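Local coordinates for protein tricorn protease (Thermoplasma acidophilum, PDB 1K32) that acts as a serine protease built in part from beta-propellers, probably breaking down peptides as a gated disassembly line downstream of the proteasome, at residues H156-D161 against P209-H214; G162-G167 against W188-S193; R184-I189 against F196-D201; I216-D221 against Y229-D234. All blocks are in the same frame, centred on the assembly; numbering follows the deposited sequence.

Interaction 1: H156-D161 against P209-H214; sequences HILFAD and PVIVGH
Leu158 and Ile211 meet between two neighbouring blades of a beta-propeller, where the first strands of successive four-stranded sheets run almost in the same direction, their axes 8.0 Å apart. From its base outward, Leu158 places CB 3.7 Å from Ile211 CD1. CG stands beside the backbone N (chi1 -47°) and sends the CD1 methyl forward, to 3.6 Å from Ile211 CG1 and over the backbone of Pro209 and Val210. These two point opposite ways, and Ala160, too short to intrude, touches Ile211 CD1 with its CB. At one end the pyrrolidine of Pro209 lies against a face of the His156 imidazole, CD 4.0 Å from the ring centroid in a CH-pi contact, while His156 ND1 is hydrogen-bonded to Thr170 OG1. A serine in place of His156 would probably strip Pro209 CD of its aromatic cover and leave Thr170 OG1 without its ring partner. At the other end His214 NE2 makes a weak hydrogen bond of 3.3 Å to Asp161 OD1, met at the ring edge, with ring and carboxylate planes 20° apart. Mainly apolar contacts, Pro209 on His156 included, thus join the strands, with a weak polar tie at the exposed end.

Interaction 2: G162-G167 against W188-S193; sequences GRRVIG and WIEVNS
Glu190 OE2 is gripped by two groups of Arg164. The backbone N of Arg164 gives it a nearly straight hydrogen bond of 3.0 Å (171°) on the anti lone pair, and Arg164 NH2 forms a salt bridge to it, although the placing of that nitrogen is less certain. Glutamate has the length for this: CG lies anti to the backbone N (chi1 -164°) and the rest of the chain stays extended, so the carboxylate crosses to the neighbouring strand, where its OE1 also takes a hydrogen bond from Gly194 N. Behind it the antiparallel strands of one propeller blade close regularly. Ile166 and Trp188 form a hydrogen-bonded pair, Ile166 N to Trp188 O at 2.7 Å and Trp188 N to Ile166 O at 2.8 Å. Their side chains share a face packed by Pro1011, and Arg168 adds a cation-pi contact to the Trp188 ring. On the other face Val165 CG2 lies 4.0 Å from Ile189 CD1. The same CD1 sits 3.6 Å above the centre of the Arg163 guanidinium plane, an apolar lid on a flat cation. With a cation and two backbone N-H groups around it, the buried Glu190 carboxylate is likely to be stabilised in its ionised form.

Interaction 3: R184-I189 against F196-D201; sequences RGKIWI and FKKIVD
Lys198 lays its CB over the six-membered ring of Trp188, 3.8 Å from the centroid and 13° off the normal, a CH-pi contact that uses the aliphatic root of the lysine. The two residues face each other in a beta hairpin forming the outer pair of strands in a propeller blade, with a classic beta bulge: Ile199 and Val200 both stand opposite Ile187. Ile187 O therefore accepts twice, from Ile199 N at 2.9 Å and Val200 N at 3.2 Å. Beyond the bulge Asp201 gathers three cations. Its OD1 receives Arg184 NH1 at 2.7 Å on the syn lone pair. Its OD2 takes Lys186 NZ at 3.1 Å from above the carboxylate plane and Lys198 NZ at 2.8 Å on the anti side; a kink at chi3 (60°) curls Lys198 back to that oxygen after its CH-pi contact. The guanidinium of Arg184 is held further by Met202 O and Gly181 O, while Lys186 CE rests over one of its faces. Replacing Asp201 by alanine is likely to cost three positive side chains their shared counter-charge, and Lys186 NZ and Lys198 NZ, 4.6 Å apart, the anion between them. On the face of Ile187 and Val200, branched side chains pack beside the bulge: Ile187 and Val200 lie side by side, and Ile189 CG2 meets Ile199 CG2 at 3.6 Å.

Interaction 4: I216-D221 against Y229-D234; sequences IYFITD and YSTDLD
The Tyr217 ring carries Ser230 CB over one face, 3.4 Å above the plane and offset toward the rim. The Phe218 ring has Tyr229 O over the centre of one face and Thr231 CG2 at its edge, in plane, 3.9 Å from Phe218 CE2. These rings belong to a beta hairpin, the middle two strands of a four-stranded propeller blade, and they extend from opposite faces of it: Tyr217 and Ser230 on one, Ile216, Phe218, Tyr229 and Thr231 on the other. Serine suits its place because a short side chain lets CB come down on the tyrosine face while OG bonds to Arg215 NH2. Phe218 is swung over the partner strand by a first torsion that sets CG between the backbone N and the carbonyl carbon (chi1 55°), bringing CE1 to 3.7 Å from Tyr229 CB. The Tyr229 ring in turn has Thr220 CG2 lying 3.5 Å from its CD1, and its OH reaches Asp223. Tyr229 N to Phe218 O, 2.9 Å at 174°, and Phe218 N to Tyr229 O, 3.0 Å, fix the register of the pair, and Ile216 and Thr231 form the second hydrogen-bonded pair. Thr220 OG1 bonds outside the hairpin to Thr204. Further along the chain, Leu233 turns its tip back and sets CD2 3.6 Å from Ile216 CG1.

Interactions 2 and 3 hold the same blade, sharing Trp188 and Ile189 on strand 186-192; interaction 4 builds the next blade, and interaction 1 joins the two through their first strands. Interaction 4 is the most buried, with aromatic and aliphatic groups over backbone bonds. Interactions 2 and 3 are partly buried and add carboxylates with basic partners, a single buried glutamate in one and an aspartate among three cations in the other. Interaction 1 lacks backbone pairing altogether and relies on side-chain packing between sheets, with one weak polar bond at its exposed end. Leu233 of interaction 4 bridges the blades too: its O packs against Ile189 CD1 and Ile199 CD1, while Val165 CG1 approaches Ile216 CD1.

Interaction 1: H156-D161 against P209-H214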
# COMPACT_ATOMS: atom_id res chain seq x y z
N HIS A 156 -10.79 -30.53 -63.14
CA HIS A 156 -11.29 -31.83 -63.56
C HIS A 156 -10.30 -32.59 -64.44
O HIS A 156 -9.52 -32.00 -65.19
CB HIS A 156 -12.58 -31.67 -64.37
CG HIS A 156 -13.70 -31.00 -63.64
ND1 HIS A 156 -13.86 -29.63 -63.62
CD2 HIS A 156 -14.74 -31.51 -62.93
CE1 HIS A 156 -14.95 -29.33 -62.94
NE2 HIS A 156 -15.50 -30.45 -62.51
N ILE A 157 -10.34 -33.91 -64.32
CA ILE A 157 -9.51 -34.75 -65.17
C ILE A 157 -10.38 -35.92 -65.60
O ILE A 157 -11.00 -36.59 -64.78
CB ILE A 157 -8.24 -35.30 -64.46
CG1 ILE A 157 -7.47 -36.18 -65.45
CG2 ILE A 157 -8.60 -36.11 -63.22
CD1 ILE A 157 -6.02 -36.38 -65.10
N LEU A 158 -10.45 -36.13 -66.91
CA LEU A 158 -11.22 -37.21 -67.47
C LEU A 158 -10.25 -38.07 -68.29
O LEU A 158 -9.17 -37.62 -68.66
CB LEU A 158 -12.32 -36.67 -68.37
CG LEU A 158 -13.15 -35.52 -67.79
CD1 LEU A 158 -14.11 -35.01 -68.85
CD2 LEU A 158 -13.90 -36.00 -66.55
N PHE A 159 -10.65 -39.30 -68.56
CA PHE A 159 -9.80 -40.19 -69.33
C PHE A 159 -10.60 -40.76 -70.48
O PHE A 159 -11.71 -41.24 -70.29
CB PHE A 159 -9.27 -41.33 -68.45
CG PHE A 159 -8.41 -40.87 -67.31
CD1 PHE A 159 -8.98 -40.23 -66.22
CD2 PHE A 159 -7.04 -41.09 -67.33
CE1 PHE A 159 -8.18 -39.80 -65.15
CE2 PHE A 159 -6.23 -40.66 -66.28
CZ PHE A 159 -6.81 -40.02 -65.18
N ALA A 160 -10.03 -40.69 -71.67
CA ALA A 160 -10.69 -41.19 -72.86
C ALA A 160 -9.66 -41.89 -73.73
O ALA A 160 -8.61 -41.34 -74.05
CB ALA A 160 -11.34 -40.05 -73.62
N ASP A 161 -9.97 -43.13 -74.11
CA ASP A 161 -9.08 -43.90 -74.97
C ASP A 161 -7.64 -43.83 -74.46
O ASP A 161 -6.70 -43.75 -75.24
CB ASP A 161 -9.17 -43.36 -76.39
CG ASP A 161 -10.60 -43.25 -76.88
OD1 ASP A 161 -11.30 -44.28 -76.88
OD2 ASP A 161 -11.02 -42.13 -77.25
N PRO A 209 -17.17 -30.14 -67.19
CA PRO A 209 -17.05 -30.99 -68.37
C PRO A 209 -17.26 -32.48 -68.05
O PRO A 209 -16.90 -32.96 -66.99
CB PRO A 209 -15.63 -30.70 -68.86
CG PRO A 209 -14.89 -30.47 -67.53
CD PRO A 209 -15.86 -29.57 -66.81
N VAL A 210 -17.90 -33.19 -68.98
CA VAL A 210 -18.14 -34.62 -68.84
C VAL A 210 -17.98 -35.25 -70.22
O VAL A 210 -18.09 -34.57 -71.24
CB VAL A 210 -19.55 -34.96 -68.33
CG1 VAL A 210 -19.70 -34.54 -66.88
CG2 VAL A 210 -20.61 -34.31 -69.24
N ILE A 211 -17.74 -36.56 -70.23
CA ILE A 211 -17.57 -37.29 -71.47
C ILE A 211 -18.61 -38.40 -71.64
O ILE A 211 -18.85 -39.20 -70.74
CB ILE A 211 -16.17 -37.92 -71.57
CG1 ILE A 211 -15.13 -36.82 -71.80
CG2 ILE A 211 -16.11 -38.96 -72.70
CD1 ILE A 211 -13.69 -37.29 -71.77
N VAL A 212 -19.26 -38.40 -72.79
CA VAL A 212 -20.25 -39.41 -73.12
C VAL A 212 -19.91 -39.85 -74.53
O VAL A 212 -19.90 -39.03 -75.46
CB VAL A 212 -21.68 -38.85 -73.08
CG1 VAL A 212 -22.68 -39.94 -73.44
CG2 VAL A 212 -21.99 -38.33 -71.67
N GLY A 213 -19.60 -41.13 -74.69
CA GLY A 213 -19.21 -41.62 -76.00
C GLY A 213 -17.87 -40.97 -76.31
O GLY A 213 -16.90 -41.16 -75.57
N HIS A 214 -17.81 -40.20 -77.39
CA HIS A 214 -16.58 -39.51 -77.73
C HIS A 214 -16.83 -38.02 -77.88
O HIS A 214 -16.31 -37.37 -78.80
CB HIS A 214 -15.96 -40.11 -78.99
CG HIS A 214 -15.33 -41.44 -78.77
ND1 HIS A 214 -16.07 -42.56 -78.46
CD2 HIS A 214 -14.04 -41.82 -78.75
CE1 HIS A 214 -15.25 -43.58 -78.25
NE2 HIS A 214 -14.01 -43.16 -78.41

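Interaction 2: G162-G167 against W188-S193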
# COMPACT_ATOMS: atom_id res chain seq x y z
N GLY A 162 -7.49 -43.86 -73.14
CA GLY A 162 -6.16 -43.81 -72.56
C GLY A 162 -5.59 -42.42 -72.35
O GLY A 162 -4.71 -42.24 -71.50
N ARG A 163 -6.05 -41.41 -73.09
CA ARG A 163 -5.49 -40.08 -72.89
C ARG A 163 -6.22 -39.23 -71.86
O ARG A 163 -7.44 -39.30 -71.72
CB ARG A 163 -5.35 -39.33 -74.21
CG ARG A 163 -6.46 -39.54 -75.21
CD ARG A 163 -6.18 -38.71 -76.45
NE ARG A 163 -7.30 -38.71 -77.37
CZ ARG A 163 -7.48 -37.81 -78.33
NH1 ARG A 163 -8.54 -37.90 -79.13
NH2 ARG A 163 -6.62 -36.81 -78.48
N ARG A 164 -5.44 -38.42 -71.15
CA ARG A 164 -5.97 -37.55 -70.11
C ARG A 164 -6.58 -36.27 -70.66
O ARG A 164 -6.01 -35.63 -71.55
CB ARG A 164 -4.85 -37.19 -69.13
CG ARG A 164 -4.03 -38.39 -68.63
CD ARG A 164 -3.18 -38.02 -67.41
NE ARG A 164 -1.78 -38.42 -67.51
CZ ARG A 164 -1.00 -38.12 -68.54
NH1 ARG A 164 0.27 -38.51 -68.56
NH2 ARG A 164 -1.49 -37.44 -69.56
N VAL A 165 -7.75 -35.91 -70.14
CA VAL A 165 -8.45 -34.68 -70.54
C VAL A 165 -8.42 -33.80 -69.29
O VAL A 165 -8.85 -34.20 -68.21
CB VAL A 165 -9.91 -34.94 -70.95
CG1 VAL A 165 -10.54 -33.64 -71.45
CG2 VAL A 165 -9.98 -36.00 -72.04
N ILE A 166 -7.90 -32.59 -69.44
CA ILE A 166 -7.78 -31.71 -68.30
C ILE A 166 -8.61 -30.45 -68.37
O ILE A 166 -8.57 -29.70 -69.35
CB ILE A 166 -6.30 -31.36 -68.07
CG1 ILE A 166 -5.55 -32.66 -67.69
CG2 ILE A 166 -6.15 -30.28 -67.00
CD1 ILE A 166 -4.05 -32.54 -67.64
N GLY A 167 -9.41 -30.25 -67.33
CA GLY A 167 -10.23 -29.07 -67.23
C GLY A 167 -9.55 -28.11 -66.28
O GLY A 167 -9.24 -28.47 -65.13
N TRP A 188 -7.95 -29.10 -72.00
CA TRP A 188 -6.78 -29.58 -72.73
C TRP A 188 -6.91 -31.09 -72.85
O TRP A 188 -7.56 -31.72 -72.02
CB TRP A 188 -5.49 -29.27 -71.97
CG TRP A 188 -5.09 -27.83 -71.91
CD1 TRP A 188 -5.75 -26.81 -71.28
CD2 TRP A 188 -3.89 -27.25 -72.45
NE1 TRP A 188 -5.04 -25.64 -71.39
CE2 TRP A 188 -3.89 -25.88 -72.10
CE3 TRP A 188 -2.81 -27.76 -73.19
CZ2 TRP A 188 -2.86 -25.00 -72.46
CZ3 TRP A 188 -1.78 -26.89 -73.56
CH2 TRP A 188 -1.82 -25.52 -73.19
N ILE A 189 -6.28 -31.67 -73.88
CA ILE A 189 -6.32 -33.11 -74.07
C ILE A 189 -4.95 -33.64 -74.48
O ILE A 189 -4.21 -32.99 -75.22
CB ILE A 189 -7.37 -33.51 -75.13
CG1 ILE A 189 -7.58 -35.02 -75.11
CG2 ILE A 189 -6.93 -33.08 -76.51
CD1 ILE A 189 -8.83 -35.46 -75.83
N GLU A 190 -4.62 -34.82 -73.99
CA GLU A 190 -3.34 -35.44 -74.30
C GLU A 190 -3.42 -35.97 -75.73
O GLU A 190 -4.42 -36.57 -76.10
CB GLU A 190 -3.07 -36.58 -73.31
CG GLU A 190 -1.64 -37.06 -73.25
CD GLU A 190 -1.45 -38.17 -72.23
OE1 GLU A 190 -0.30 -38.51 -71.90
OE2 GLU A 190 -2.47 -38.71 -71.75
N VAL A 191 -2.39 -35.74 -76.52
CA VAL A 191 -2.40 -36.21 -77.91
C VAL A 191 -1.31 -37.27 -78.10
O VAL A 191 -1.48 -38.22 -78.86
CB VAL A 191 -2.18 -35.05 -78.91
CG1 VAL A 191 -3.37 -34.12 -78.89
CG2 VAL A 191 -0.92 -34.28 -78.55
N ASN A 192 -0.20 -37.08 -77.41
CA ASN A 192 0.92 -37.99 -77.48
C ASN A 192 1.29 -38.18 -76.02
O ASN A 192 1.40 -37.20 -75.30
CB ASN A 192 2.07 -37.32 -78.24
CG ASN A 192 3.41 -37.96 -77.96
OD1 ASN A 192 3.57 -39.18 -78.08
ND2 ASN A 192 4.39 -37.15 -77.57
N SER A 193 1.44 -39.43 -75.58
CA SER A 193 1.76 -39.70 -74.18
C SER A 193 2.65 -38.61 -73.59
O SER A 193 3.84 -38.53 -73.89
CB SER A 193 2.44 -41.07 -74.03
OG SER A 193 3.77 -41.05 -74.48

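Interaction 3: R184-I189 against F196-D201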
# COMPACT_ATOMS: atom_id res chain seq x y z
N ARG A 184 -11.02 -17.93 -67.34
CA ARG A 184 -12.16 -18.76 -67.77
C ARG A 184 -11.79 -20.24 -67.94
O ARG A 184 -10.67 -20.57 -68.32
CB ARG A 184 -12.75 -18.20 -69.08
CG ARG A 184 -11.77 -18.20 -70.25
CD ARG A 184 -12.32 -17.43 -71.45
NE ARG A 184 -11.43 -17.53 -72.61
CZ ARG A 184 -10.23 -16.96 -72.70
NH1 ARG A 184 -9.50 -17.13 -73.79
NH2 ARG A 184 -9.76 -16.22 -71.70
N GLY A 185 -12.75 -21.13 -67.68
CA GLY A 185 -12.51 -22.56 -67.80
C GLY A 185 -12.12 -22.97 -69.20
O GLY A 185 -12.78 -22.59 -70.17
N LYS A 186 -11.04 -23.74 -69.32
CA LYS A 186 -10.54 -24.21 -70.61
C LYS A 186 -10.22 -25.71 -70.51
O LYS A 186 -9.97 -26.24 -69.43
CB LYS A 186 -9.27 -23.44 -70.99
CG LYS A 186 -9.44 -21.93 -71.13
CD LYS A 186 -8.11 -21.25 -71.46
CE LYS A 186 -8.29 -19.75 -71.67
NZ LYS A 186 -7.09 -19.09 -72.25
N ILE A 187 -10.22 -26.39 -71.65
CA ILE A 187 -9.96 -27.82 -71.65
C ILE A 187 -8.77 -28.20 -72.52
O ILE A 187 -8.59 -27.69 -73.63
CB ILE A 187 -11.20 -28.62 -72.13
CG1 ILE A 187 -12.42 -28.25 -71.28
CG2 ILE A 187 -10.91 -30.11 -72.05
CD1 ILE A 187 -13.68 -28.99 -71.65
N TRP A 188 -7.95 -29.10 -72.00
CA TRP A 188 -6.78 -29.58 -72.73
C TRP A 188 -6.91 -31.09 -72.85
O TRP A 188 -7.56 -31.72 -72.02
CB TRP A 188 -5.49 -29.27 -71.97
CG TRP A 188 -5.09 -27.83 -71.91
CD1 TRP A 188 -5.75 -26.81 -71.28
CD2 TRP A 188 -3.89 -27.25 -72.45
NE1 TRP A 188 -5.04 -25.64 -71.39
CE2 TRP A 188 -3.89 -25.88 -72.10
CE3 TRP A 188 -2.81 -27.76 -73.19
CZ2 TRP A 188 -2.86 -25.00 -72.46
CZ3 TRP A 188 -1.78 -26.89 -73.56
CH2 TRP A 188 -1.82 -25.52 -73.19
N ILE A 189 -6.28 -31.67 -73.88
CA ILE A 189 -6.32 -33.11 -74.07
C ILE A 189 -4.95 -33.64 -74.48
O ILE A 189 -4.21 -32.99 -75.22
CB ILE A 189 -7.37 -33.51 -75.13
CG1 ILE A 189 -7.58 -35.02 -75.11
CG2 ILE A 189 -6.93 -33.08 -76.51
CD1 ILE A 189 -8.83 -35.46 -75.83
N PHE A 196 0.31 -32.34 -74.56
CA PHE A 196 -1.05 -31.84 -74.52
C PHE A 196 -1.35 -30.68 -75.45
O PHE A 196 -0.47 -29.89 -75.78
CB PHE A 196 -1.43 -31.42 -73.09
CG PHE A 196 -1.46 -32.56 -72.12
CD1 PHE A 196 -0.28 -33.16 -71.70
CD2 PHE A 196 -2.67 -33.03 -71.63
CE1 PHE A 196 -0.31 -34.22 -70.79
CE2 PHE A 196 -2.71 -34.08 -70.72
CZ PHE A 196 -1.53 -34.68 -70.30
N LYS A 197 -2.61 -30.59 -75.84
CA LYS A 197 -3.09 -29.54 -76.72
C LYS A 197 -4.35 -28.93 -76.12
O LYS A 197 -5.18 -29.64 -75.54
CB LYS A 197 -3.41 -30.14 -78.10
CG LYS A 197 -4.20 -29.24 -79.01
CD LYS A 197 -4.57 -29.96 -80.30
CE LYS A 197 -5.31 -29.04 -81.26
NZ LYS A 197 -5.73 -29.74 -82.51
N LYS A 198 -4.50 -27.62 -76.24
CA LYS A 198 -5.69 -26.94 -75.73
C LYS A 198 -6.78 -27.09 -76.80
O LYS A 198 -6.61 -26.64 -77.93
CB LYS A 198 -5.36 -25.46 -75.51
CG LYS A 198 -6.44 -24.65 -74.81
CD LYS A 198 -5.98 -23.21 -74.64
CE LYS A 198 -5.68 -22.58 -76.00
NZ LYS A 198 -5.18 -21.20 -75.87
N ILE A 199 -7.89 -27.75 -76.46
CA ILE A 199 -8.96 -27.96 -77.45
C ILE A 199 -10.22 -27.12 -77.27
O ILE A 199 -10.95 -26.89 -78.24
CB ILE A 199 -9.38 -29.46 -77.52
CG1 ILE A 199 -9.64 -30.00 -76.12
CG2 ILE A 199 -8.32 -30.28 -78.24
CD1 ILE A 199 -10.27 -31.39 -76.13
N VAL A 200 -10.49 -26.68 -76.05
CA VAL A 200 -11.67 -25.85 -75.81
C VAL A 200 -11.26 -24.56 -75.09
O VAL A 200 -10.94 -24.56 -73.89
CB VAL A 200 -12.73 -26.60 -74.99
CG1 VAL A 200 -13.92 -25.69 -74.73
CG2 VAL A 200 -13.19 -27.83 -75.76
N ASP A 201 -11.25 -23.48 -75.86
CA ASP A 201 -10.91 -22.15 -75.39
C ASP A 201 -11.92 -21.22 -76.07
O ASP A 201 -11.72 -20.80 -77.20
CB ASP A 201 -9.48 -21.80 -75.83
CG ASP A 201 -8.97 -20.51 -75.20
OD1 ASP A 201 -9.79 -19.59 -74.98
OD2 ASP A 201 -7.75 -20.40 -74.96

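Interaction 4: I216-D221 against Y229-D234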
# COMPACT_ATOMS: atom_id res chain seq x y z
N ILE A 216 -17.29 -34.32 -75.44
CA ILE A 216 -17.12 -33.69 -74.14
C ILE A 216 -18.31 -32.76 -73.96
O ILE A 216 -18.53 -31.86 -74.77
CB ILE A 216 -15.83 -32.83 -74.08
CG1 ILE A 216 -14.61 -33.67 -74.45
CG2 ILE A 216 -15.65 -32.26 -72.67
CD1 ILE A 216 -13.33 -32.86 -74.61
N TYR A 217 -19.10 -33.00 -72.93
CA TYR A 217 -20.23 -32.13 -72.65
C TYR A 217 -19.85 -31.17 -71.53
O TYR A 217 -19.09 -31.53 -70.61
CB TYR A 217 -21.47 -32.94 -72.28
CG TYR A 217 -22.02 -33.72 -73.45
CD1 TYR A 217 -21.39 -34.88 -73.91
CD2 TYR A 217 -23.18 -33.29 -74.10
CE1 TYR A 217 -21.89 -35.58 -75.00
CE2 TYR A 217 -23.68 -33.98 -75.19
CZ TYR A 217 -23.04 -35.13 -75.63
OH TYR A 217 -23.56 -35.80 -76.72
N PHE A 218 -20.36 -29.95 -71.60
CA PHE A 218 -20.05 -28.94 -70.61
C PHE A 218 -21.06 -27.81 -70.62
O PHE A 218 -21.98 -27.78 -71.46
CB PHE A 218 -18.64 -28.38 -70.86
CG PHE A 218 -18.44 -27.83 -72.25
CD1 PHE A 218 -18.87 -26.55 -72.57
CD2 PHE A 218 -17.85 -28.61 -73.24
CE1 PHE A 218 -18.71 -26.05 -73.88
CE2 PHE A 218 -17.68 -28.13 -74.54
CZ PHE A 218 -18.12 -26.84 -74.86
N ILE A 219 -20.86 -26.86 -69.73
CA ILE A 219 -21.76 -25.73 -69.63
C ILE A 219 -21.09 -24.39 -69.89
O ILE A 219 -19.95 -24.16 -69.45
CB ILE A 219 -22.42 -25.68 -68.22
CG1 ILE A 219 -23.28 -26.93 -68.01
CG2 ILE A 219 -23.23 -24.39 -68.06
CD1 ILE A 219 -23.79 -27.08 -66.59
N THR A 220 -21.79 -23.51 -70.61
CA THR A 220 -21.28 -22.16 -70.87
C THR A 220 -22.42 -21.24 -71.28
O THR A 220 -23.48 -21.70 -71.68
CB THR A 220 -20.16 -22.13 -71.93
OG1 THR A 220 -19.53 -20.84 -71.89
CG2 THR A 220 -20.72 -22.37 -73.31
N ASP A 221 -22.21 -19.94 -71.16
CA ASP A 221 -23.27 -19.00 -71.51
C ASP A 221 -22.87 -18.10 -72.68
O ASP A 221 -23.25 -16.93 -72.73
CB ASP A 221 -23.66 -18.16 -70.29
CG ASP A 221 -22.49 -17.38 -69.71
OD1 ASP A 221 -22.64 -16.80 -68.61
OD2 ASP A 221 -21.42 -17.33 -70.35
N TYR A 229 -23.56 -27.66 -73.88
CA TYR A 229 -22.95 -27.74 -75.21
C TYR A 229 -22.06 -28.97 -75.23
O TYR A 229 -21.91 -29.66 -74.21
CB TYR A 229 -22.05 -26.52 -75.48
CG TYR A 229 -22.77 -25.19 -75.62
CD1 TYR A 229 -23.25 -24.53 -74.50
CD2 TYR A 229 -22.97 -24.61 -76.87
CE1 TYR A 229 -23.91 -23.33 -74.61
CE2 TYR A 229 -23.65 -23.40 -77.00
CZ TYR A 229 -24.11 -22.76 -75.86
OH TYR A 229 -24.81 -21.59 -75.95
N SER A 230 -21.47 -29.26 -76.38
CA SER A 230 -20.55 -30.38 -76.50
C SER A 230 -19.67 -30.21 -77.74
O SER A 230 -20.00 -29.43 -78.64
CB SER A 230 -21.30 -31.71 -76.56
OG SER A 230 -21.90 -31.92 -77.82
N THR A 231 -18.54 -30.91 -77.75
CA THR A 231 -17.61 -30.88 -78.87
C THR A 231 -17.04 -32.29 -78.99
O THR A 231 -17.28 -33.12 -78.12
CB THR A 231 -16.42 -29.92 -78.64
OG1 THR A 231 -15.64 -30.37 -77.53
CG2 THR A 231 -16.91 -28.49 -78.39
N ASP A 232 -16.31 -32.57 -80.07
CA ASP A 232 -15.69 -33.88 -80.18
C ASP A 232 -14.40 -33.76 -79.36
O ASP A 232 -14.09 -32.67 -78.89
CB ASP A 232 -15.37 -34.23 -81.64
CG ASP A 232 -14.60 -33.14 -82.37
OD1 ASP A 232 -13.63 -32.58 -81.80
OD2 ASP A 232 -14.95 -32.87 -83.53
N LEU A 233 -13.66 -34.85 -79.20
CA LEU A 233 -12.44 -34.82 -78.41
C LEU A 233 -11.34 -33.92 -78.98
O LEU A 233 -10.25 -33.82 -78.42
CB LEU A 233 -11.90 -36.24 -78.22
CG LEU A 233 -12.82 -37.14 -77.39
CD1 LEU A 233 -12.16 -38.50 -77.18
CD2 LEU A 233 -13.11 -36.48 -76.06
N ASP A 234 -11.66 -33.24 -80.07
CA ASP A 234 -10.73 -32.34 -80.73
C ASP A 234 -11.19 -30.90 -80.49
O ASP A 234 -10.59 -29.95 -80.98
CB ASP A 234 -10.72 -32.63 -82.23
CG ASP A 234 -9.39 -32.36 -82.87
OD1 ASP A 234 -9.00 -31.18 -82.98
OD2 ASP A 234 -8.74 -33.36 -83.26